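Local coordinates for catechol 2,3-dioxygenase (Rhodococcus sp., PDB 2WL9), which probably catalyses the iron-dependent extradiol ring cleavage of catechols, a step in the breakdown of aromatic hydrocarbons, at residues C[172-177]-C[187-192]; C[242-247]-C[283-288]. All blocks are in the same frame, centred on the assembly; numbering follows the deposited sequence.

Interaction 1: residues C[172-177]-C[187-192]; sequences AVEYKF and PVFMHC
The Phe189 ring meets Glu174 and Tyr175 at a slant. The Glu174 carboxylate, its plane turned only 17° from the ring, brings OE1 to 3.3 Å from Phe189 CB, and Tyr175 CD2 approaches Phe189 CE2 at 4.1 Å. The edge of the Phe177 ring is met by Pro187, whose CG lies 3.6 Å from Phe177 CE2. The ring of His197 stands edge-to-face with Phe189. In Glu174, chi1 -74° sets CG beside the backbone N, and the extended chain beyond it carries OE1 alongside Phe189 to Asn246 ND2 and His196 NE2, bonds that satisfy a buried acceptor. Strands 170-173 and 184-191 pair antiparallel here, in the beta-alpha-beta-beta-beta module of the glyoxalase fold, and Glu174 to Phe177 continue past the end of the first strand. Ala172 and Phe189 form a hydrogen-bonded pair, with Phe189 N to Ala172 O at 3.0 Å; a small Ala172 suits a place where Gln275 and Pro72 of the second subunit pack against it. Beyond it, the N of Glu174 lies nearly on the extension of the Pro187 C=O bond, 3.1 Å from Pro187 O. On the non-hydrogen-bonded pair, Val173 CG2 meets Val188 CG2, crossing at about a right angle.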
ATOM      1  N   ALA C 172     -17.014  29.998   6.345  1.00 20.06           N
ATOM      2  CA  ALA C 172     -18.246  30.738   6.102  1.00 20.22           C
ATOM      3  C   ALA C 172     -19.333  30.148   6.986  1.00 20.01           C
ATOM      4  O   ALA C 172     -19.054  29.339   7.881  1.00 20.07           O
ATOM      5  CB  ALA C 172     -18.645  30.646   4.631  1.00 20.21           C
ATOM      6  N   VAL C 173     -20.572  30.549   6.726  1.00 19.84           N
ATOM      7  CA  VAL C 173     -21.732  30.006   7.425  1.00 19.77           C
ATOM      8  C   VAL C 173     -21.853  28.502   7.178  1.00 19.53           C
ATOM      9  O   VAL C 173     -21.734  28.048   6.045  1.00 19.44           O
ATOM     10  CB  VAL C 173     -23.017  30.714   6.956  1.00 19.84           C
ATOM     11  CG1 VAL C 173     -24.251  30.024   7.532  1.00 20.25           C
ATOM     12  CG2 VAL C 173     -22.978  32.190   7.343  1.00 19.40           C
ATOM     13  N   GLU C 174     -22.077  27.725   8.235  1.00 19.82           N
ATOM     14  CA  GLU C 174     -22.255  26.286   8.055  1.00 20.26           C
ATOM     15  C   GLU C 174     -23.614  25.769   8.495  1.00 20.66           C
ATOM     16  O   GLU C 174     -23.985  24.649   8.174  1.00 20.07           O
ATOM     17  CB  GLU C 174     -21.121  25.499   8.715  1.00 20.37           C
ATOM     18  CG  GLU C 174     -19.820  25.588   7.942  1.00 21.06           C
ATOM     19  CD  GLU C 174     -18.763  24.622   8.432  1.00 20.67           C
ATOM     20  OE1 GLU C 174     -18.901  24.098   9.552  1.00 21.11           O
ATOM     21  OE2 GLU C 174     -17.781  24.400   7.700  1.00 20.74           O
ATOM     22  N   TYR C 175     -24.353  26.593   9.228  1.00 21.20           N
ATOM     23  CA  TYR C 175     -25.700  26.231   9.643  1.00 22.23           C
ATOM     24  C   TYR C 175     -26.662  27.371   9.395  1.00 22.67           C
ATOM     25  O   TYR C 175     -26.252  28.529   9.370  1.00 22.90           O
ATOM     26  CB  TYR C 175     -25.718  25.891  11.128  1.00 22.21           C
ATOM     27  CG  TYR C 175     -25.334  24.476  11.465  1.00 23.84           C
ATOM     28  CD1 TYR C 175     -26.308  23.503  11.651  1.00 25.60           C
ATOM     29  CD2 TYR C 175     -24.000  24.112  11.620  1.00 25.37           C
ATOM     30  CE1 TYR C 175     -25.968  22.195  11.974  1.00 27.16           C
ATOM     31  CE2 TYR C 175     -23.647  22.809  11.946  1.00 27.26           C
ATOM     32  CZ  TYR C 175     -24.637  21.859  12.119  1.00 27.35           C
ATOM     33  OH  TYR C 175     -24.304  20.567  12.447  1.00 30.87           O
ATOM     34  N   LYS C 176     -27.933  27.030   9.192  1.00 23.28           N
ATOM     35  CA  LYS C 176     -29.025  28.000   9.242  1.00 24.08           C
ATOM     36  C   LYS C 176     -30.087  27.505  10.228  1.00 24.45           C
ATOM     37  O   LYS C 176     -30.649  26.425  10.046  1.00 24.72           O
ATOM     38  CB  LYS C 176     -29.633  28.213   7.854  1.00 24.46           C
ATOM     39  CG  LYS C 176     -28.721  28.934   6.864  1.00 24.63           C
ATOM     40  CD  LYS C 176     -29.222  28.831   5.435  1.00 25.24           C
ATOM     41  CE  LYS C 176     -30.429  29.696   5.174  1.00 26.05           C
ATOM     42  NZ  LYS C 176     -30.943  29.526   3.783  1.00 24.77           N
ATOM     43  N   PHE C 177     -30.331  28.283  11.282  1.00 25.22           N
ATOM     44  CA  PHE C 177     -31.347  27.957  12.287  1.00 26.14           C
ATOM     45  C   PHE C 177     -32.489  28.963  12.249  1.00 26.57           C
ATOM     46  O   PHE C 177     -32.262  30.154  12.036  1.00 26.78           O
ATOM     47  CB  PHE C 177     -30.749  27.964  13.695  1.00 26.11           C
ATOM     48  CG  PHE C 177     -29.572  27.049  13.873  1.00 27.54           C
ATOM     49  CD1 PHE C 177     -29.734  25.664  13.870  1.00 29.23           C
ATOM     50  CD2 PHE C 177     -28.303  27.576  14.084  1.00 28.13           C
ATOM     51  CE1 PHE C 177     -28.632  24.817  14.053  1.00 29.40           C
ATOM     52  CE2 PHE C 177     -27.202  26.741  14.270  1.00 28.63           C
ATOM     53  CZ  PHE C 177     -27.371  25.364  14.257  1.00 28.77           C
ATOM     54  N   PRO C 187     -24.329  30.775  12.102  1.00 19.65           N
ATOM     55  CA  PRO C 187     -22.985  30.671  12.684  1.00 19.43           C
ATOM     56  C   PRO C 187     -21.907  30.394  11.646  1.00 18.91           C
ATOM     57  O   PRO C 187     -22.107  29.570  10.752  1.00 18.70           O
ATOM     58  CB  PRO C 187     -23.078  29.464  13.620  1.00 18.91           C
ATOM     59  CG  PRO C 187     -24.483  29.078  13.681  1.00 19.77           C
ATOM     60  CD  PRO C 187     -25.202  29.665  12.521  1.00 19.71           C
ATOM     61  N   VAL C 188     -20.762  31.050  11.805  1.00 18.89           N
ATOM     62  CA  VAL C 188     -19.647  30.926  10.878  1.00 18.70           C
ATOM     63  C   VAL C 188     -18.600  30.015  11.492  1.00 18.96           C
ATOM     64  O   VAL C 188     -18.329  30.103  12.683  1.00 18.34           O
ATOM     65  CB  VAL C 188     -19.037  32.321  10.546  1.00 19.16           C
ATOM     66  CG1 VAL C 188     -17.762  32.201   9.705  1.00 18.13           C
ATOM     67  CG2 VAL C 188     -20.066  33.177   9.822  1.00 19.56           C
ATOM     68  N   PHE C 189     -18.042  29.128  10.674  1.00 19.39           N
ATOM     69  CA  PHE C 189     -17.005  28.196  11.111  1.00 19.67           C
ATOM     70  C   PHE C 189     -15.801  28.346  10.204  1.00 19.83           C
ATOM     71  O   PHE C 189     -15.942  28.467   8.983  1.00 19.80           O
ATOM     72  CB  PHE C 189     -17.517  26.756  11.046  1.00 20.10           C
ATOM     73  CG  PHE C 189     -18.639  26.460  12.002  1.00 19.99           C
ATOM     74  CD1 PHE C 189     -18.412  25.688  13.132  1.00 21.08           C
ATOM     75  CD2 PHE C 189     -19.927  26.936  11.764  1.00 22.18           C
ATOM     76  CE1 PHE C 189     -19.444  25.409  14.026  1.00 21.35           C
ATOM     77  CE2 PHE C 189     -20.962  26.661  12.649  1.00 21.16           C
ATOM     78  CZ  PHE C 189     -20.718  25.895  13.781  1.00 22.11           C
ATOM     79  N   MET C 190     -14.614  28.322  10.803  1.00 19.65           N
ATOM     80  CA  MET C 190     -13.391  28.566  10.059  1.00 19.63           C
ATOM     81  C   MET C 190     -12.278  27.594  10.430  1.00 19.46           C
ATOM     82  O   MET C 190     -12.164  27.170  11.577  1.00 19.02           O
ATOM     83  CB  MET C 190     -12.936  30.016  10.239  1.00 19.64           C
ATOM     84  CG  MET C 190     -14.040  31.021   9.943  1.00 19.75           C
ATOM     85  SD  MET C 190     -13.475  32.708   9.892  1.00 20.11           S
ATOM     86  CE  MET C 190     -12.708  32.772   8.269  1.00 20.88           C
ATOM     87  N   HIS C 191     -11.461  27.265   9.432  1.00 19.74           N
ATOM     88  CA  HIS C 191     -10.390  26.277   9.557  1.00 19.70           C
ATOM     89  C   HIS C 191      -9.080  26.810   8.956  1.00 19.69           C
ATOM     90  O   HIS C 191      -9.092  27.703   8.107  1.00 19.39           O
ATOM     91  CB  HIS C 191     -10.803  24.979   8.853  1.00 19.79           C
ATOM     92  CG  HIS C 191     -11.476  25.203   7.532  1.00 20.14           C
ATOM     93  ND1 HIS C 191     -10.775  25.381   6.359  1.00 20.55           N
ATOM     94  CD2 HIS C 191     -12.788  25.303   7.205  1.00 20.10           C
ATOM     95  CE1 HIS C 191     -11.626  25.566   5.364  1.00 20.79           C
ATOM     96  NE2 HIS C 191     -12.853  25.518   5.850  1.00 20.97           N
ATOM     97  N   CYS C 192      -7.954  26.268   9.409  1.00 19.73           N
ATOM     98  CA  CYS C 192      -6.644  26.655   8.878  1.00 20.22           C
ATOM     99  C   CYS C 192      -5.721  25.439   8.740  1.00 20.38           C
ATOM    100  O   CYS C 192      -4.519  25.574   8.507  1.00 20.04           O
ATOM    101  CB  CYS C 192      -6.005  27.731   9.762  1.00 20.03           C
ATOM    102  SG  CYS C 192      -5.771  27.245  11.482  1.00 19.71           S
TER

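Interaction 2: residues C[242-247]-C[283-288]; sequences GKHSND and FGHDNE
Gly242 and Gly284 face each other as a non-hydrogen-bonded pair where two short antiparallel strands, 242-243 and 283-284, add the last strand of the chain to the iron-bearing sheet of the glyoxalase-type fold. Their CA atoms are 3.9 Å apart, an approach that suits two glycines; the positive phi of Gly284 also favours this residue type. One backbone bond holds the strands, Lys243 N to Phe283 O at 2.9 Å.

The bare backbone of Gly242 forms a floor for the His285 imidazole. Gly242 CA lies 3.7 Å from the ring centroid, 12° off the normal, a CH-pi contact. Towards the rim of that face come Gly242 C and Lys243 N, so the 242-243 peptide lies against the ring. His285 ND1 is tied to Gln240 O, which fixes the ring's rotation.

Next along the same two strands, Lys243 stands across from Phe283, which has CG in the crowded position between backbone N and carbonyl carbon (chi1 64°). Lys243 CB lies over one face of the Phe283 ring, 4.3 Å from its centroid, and CG and CD meet the CE1 and CZ side, Lys243 CG 3.6 Å from Phe283 CZ. A long flexible chain suits this place, packing its methylenes on the ring while NZ reaches a salt bridge with Asp221 of the third subunit.

His244 turns its ring towards His285, planes inclined at 36° and centroids 4.2 Å apart. Its NE2 is hydrogen-bonded to the hydroxyl of Tyr253, an iron ligand, which makes His244 a second-shell residue. Over one face of the His244 ring sits His285 NE2, 3.4 Å from His244 NE2 at an angle too poor for a hydrogen bond.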
ATOM      1  N   GLY C 242     -23.569  13.131  20.822  1.00 23.18           N
ATOM      2  CA  GLY C 242     -24.139  13.150  19.482  1.00 23.01           C
ATOM      3  C   GLY C 242     -23.151  13.585  18.417  1.00 22.63           C
ATOM      4  O   GLY C 242     -21.929  13.556  18.624  1.00 22.16           O
ATOM      5  N   LYS C 243     -23.689  13.988  17.269  1.00 22.87           N
ATOM      6  CA  LYS C 243     -22.875  14.382  16.128  1.00 22.91           C
ATOM      7  C   LYS C 243     -23.463  15.575  15.397  1.00 22.89           C
ATOM      8  O   LYS C 243     -24.621  15.542  14.972  1.00 22.87           O
ATOM      9  CB  LYS C 243     -22.748  13.234  15.126  1.00 23.14           C
ATOM     10  CG  LYS C 243     -21.735  12.188  15.481  1.00 24.04           C
ATOM     11  CD  LYS C 243     -21.342  11.435  14.230  1.00 23.64           C
ATOM     12  CE  LYS C 243     -20.388  10.306  14.538  1.00 25.23           C
ATOM     13  NZ  LYS C 243     -20.295   9.403  13.364  1.00 25.99           N
ATOM     14  N   HIS C 244     -22.651  16.616  15.245  1.00 22.56           N
ATOM     15  CA  HIS C 244     -22.978  17.725  14.361  1.00 22.68           C
ATOM     16  C   HIS C 244     -22.794  17.261  12.916  1.00 22.58           C
ATOM     17  O   HIS C 244     -21.951  16.403  12.640  1.00 22.31           O
ATOM     18  CB  HIS C 244     -22.058  18.917  14.630  1.00 22.77           C
ATOM     19  CG  HIS C 244     -22.132  19.446  16.027  1.00 22.96           C
ATOM     20  ND1 HIS C 244     -23.270  20.032  16.543  1.00 24.49           N
ATOM     21  CD2 HIS C 244     -21.200  19.506  17.008  1.00 23.24           C
ATOM     22  CE1 HIS C 244     -23.042  20.409  17.788  1.00 24.82           C
ATOM     23  NE2 HIS C 244     -21.793  20.104  18.093  1.00 25.01           N
ATOM     24  N   SER C 245     -23.573  17.826  11.996  1.00 22.28           N
ATOM     25  CA  SER C 245     -23.448  17.462  10.583  1.00 22.24           C
ATOM     26  C   SER C 245     -22.171  18.003   9.936  1.00 22.23           C
ATOM     27  O   SER C 245     -21.713  17.469   8.918  1.00 22.36           O
ATOM     28  CB  SER C 245     -24.680  17.900   9.788  1.00 22.36           C
ATOM     29  OG  SER C 245     -25.840  17.256  10.271  1.00 22.17           O
ATOM     30  N   ASN C 246     -21.586  19.045  10.524  1.00 22.09           N
ATOM     31  CA  ASN C 246     -20.389  19.634   9.934  1.00 22.20           C
ATOM     32  C   ASN C 246     -19.088  18.871  10.204  1.00 22.19           C
ATOM     33  O   ASN C 246     -18.419  18.452   9.257  1.00 22.34           O
ATOM     34  CB  ASN C 246     -20.278  21.155  10.192  1.00 22.13           C
ATOM     35  CG  ASN C 246     -20.171  21.532  11.675  1.00 21.98           C
ATOM     36  OD1 ASN C 246     -20.404  20.727  12.571  1.00 21.92           O
ATOM     37  ND2 ASN C 246     -19.815  22.790  11.926  1.00 22.49           N
ATOM     38  N   ASP C 247     -18.728  18.675  11.469  1.00 22.19           N
ATOM     39  CA  ASP C 247     -17.481  17.972  11.765  1.00 22.14           C
ATOM     40  C   ASP C 247     -17.669  16.460  11.842  1.00 22.32           C
ATOM     41  O   ASP C 247     -16.693  15.716  11.771  1.00 22.35           O
ATOM     42  CB  ASP C 247     -16.788  18.512  13.028  1.00 22.31           C
ATOM     43  CG  ASP C 247     -17.693  18.534  14.253  1.00 22.27           C
ATOM     44  OD1 ASP C 247     -18.744  17.854  14.268  1.00 23.95           O
ATOM     45  OD2 ASP C 247     -17.333  19.241  15.222  1.00 22.59           O
ATOM     46  N   PHE C 283     -27.318  13.040  14.913  1.00 23.99           N
ATOM     47  CA  PHE C 283     -28.028  12.367  16.009  1.00 24.13           C
ATOM     48  C   PHE C 283     -27.582  12.893  17.378  1.00 24.32           C
ATOM     49  O   PHE C 283     -26.601  13.629  17.475  1.00 23.70           O
ATOM     50  CB  PHE C 283     -27.878  10.834  15.925  1.00 24.00           C
ATOM     51  CG  PHE C 283     -26.462  10.338  16.090  1.00 23.50           C
ATOM     52  CD1 PHE C 283     -25.672  10.069  14.974  1.00 23.07           C
ATOM     53  CD2 PHE C 283     -25.922  10.126  17.356  1.00 23.29           C
ATOM     54  CE1 PHE C 283     -24.360   9.606  15.120  1.00 22.50           C
ATOM     55  CE2 PHE C 283     -24.608   9.669  17.507  1.00 22.78           C
ATOM     56  CZ  PHE C 283     -23.833   9.409  16.393  1.00 22.32           C
ATOM     57  N   GLY C 284     -28.314  12.512  18.426  1.00 24.89           N
ATOM     58  CA  GLY C 284     -27.986  12.911  19.792  1.00 25.80           C
ATOM     59  C   GLY C 284     -27.896  14.416  19.959  1.00 26.43           C
ATOM     60  O   GLY C 284     -28.613  15.156  19.290  1.00 26.53           O
ATOM     61  N   HIS C 285     -26.993  14.868  20.829  1.00 27.37           N
ATOM     62  CA  HIS C 285     -26.862  16.296  21.158  1.00 28.15           C
ATOM     63  C   HIS C 285     -28.185  16.873  21.665  1.00 29.24           C
ATOM     64  O   HIS C 285     -28.520  18.039  21.416  1.00 29.34           O
ATOM     65  CB  HIS C 285     -26.339  17.105  19.963  1.00 27.86           C
ATOM     66  CG  HIS C 285     -24.867  16.970  19.736  1.00 27.19           C
ATOM     67  ND1 HIS C 285     -23.988  16.613  20.735  1.00 27.15           N
ATOM     68  CD2 HIS C 285     -24.114  17.184  18.632  1.00 26.66           C
ATOM     69  CE1 HIS C 285     -22.760  16.591  20.250  1.00 26.54           C
ATOM     70  NE2 HIS C 285     -22.808  16.940  18.978  1.00 27.13           N
ATOM     71  N   ASP C 286     -28.937  16.031  22.364  1.00 30.23           N
ATOM     72  CA  ASP C 286     -30.195  16.433  22.975  1.00 31.38           C
ATOM     73  C   ASP C 286     -29.893  17.402  24.103  1.00 31.51           C
ATOM     74  O   ASP C 286     -28.919  17.217  24.839  1.00 31.19           O
ATOM     75  CB  ASP C 286     -30.922  15.209  23.520  1.00 32.00           C
ATOM     76  CG  ASP C 286     -31.051  14.111  22.484  1.00 33.64           C
ATOM     77  OD1 ASP C 286     -31.918  14.245  21.593  1.00 35.23           O
ATOM     78  OD2 ASP C 286     -30.274  13.128  22.552  1.00 35.85           O
ATOM     79  N   ASN C 287     -30.721  18.438  24.216  1.00 31.80           N
ATOM     80  CA  ASN C 287     -30.576  19.437  25.266  1.00 32.37           C
ATOM     81  C   ASN C 287     -30.853  18.845  26.636  1.00 32.68           C
ATOM     82  O   ASN C 287     -31.846  18.148  26.829  1.00 33.13           O
ATOM     83  CB  ASN C 287     -31.492  20.636  25.008  1.00 32.56           C
ATOM     84  CG  ASN C 287     -31.169  21.340  23.703  1.00 32.90           C
ATOM     85  OD1 ASN C 287     -31.595  20.912  22.628  1.00 32.84           O
ATOM     86  ND2 ASN C 287     -30.408  22.422  23.790  1.00 33.14           N
ATOM     87  N   GLU C 288     -29.955  19.109  27.577  1.00 32.77           N
ATOM     88  CA  GLU C 288     -30.120  18.658  28.949  1.00 33.20           C
ATOM     89  C   GLU C 288     -30.085  19.881  29.874  1.00 33.46           C
ATOM     90  O   GLU C 288     -31.022  20.684  29.863  1.00 33.74           O
ATOM     91  CB  GLU C 288     -29.044  17.622  29.292  1.00 33.08           C
ATOM     92  CG  GLU C 288     -29.317  16.747  30.514  1.00 33.88           C
ATOM     93  CD  GLU C 288     -28.297  15.623  30.661  1.00 34.89           C
ATOM     94  OE1 GLU C 288     -27.795  15.129  29.626  1.00 34.88           O
ATOM     95  OE2 GLU C 288     -27.990  15.231  31.808  1.00 35.28           O
TER

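In the fold
Interactions 1 and 2 have centres about 16 Å apart, yet they meet where residues 244-246 approach 174-175 and Phe189. Glu174 OE1 is probably hydrogen-bonded to Asn246 ND2 at 2.9 Å, and Tyr175 OH to Ser245 N at 2.9 Å, so the side chains of the first contact grip the loop that follows strand 242-243 in the second. Both contacts border the iron site of His149, His212, Tyr253 and Glu263: the side chain of His244 is about 5 Å from the metal and that of Phe189 about 6 Å. Together they are consistent with forming part of the wall around the substrate pocket, with His285 packed against the His244 ring.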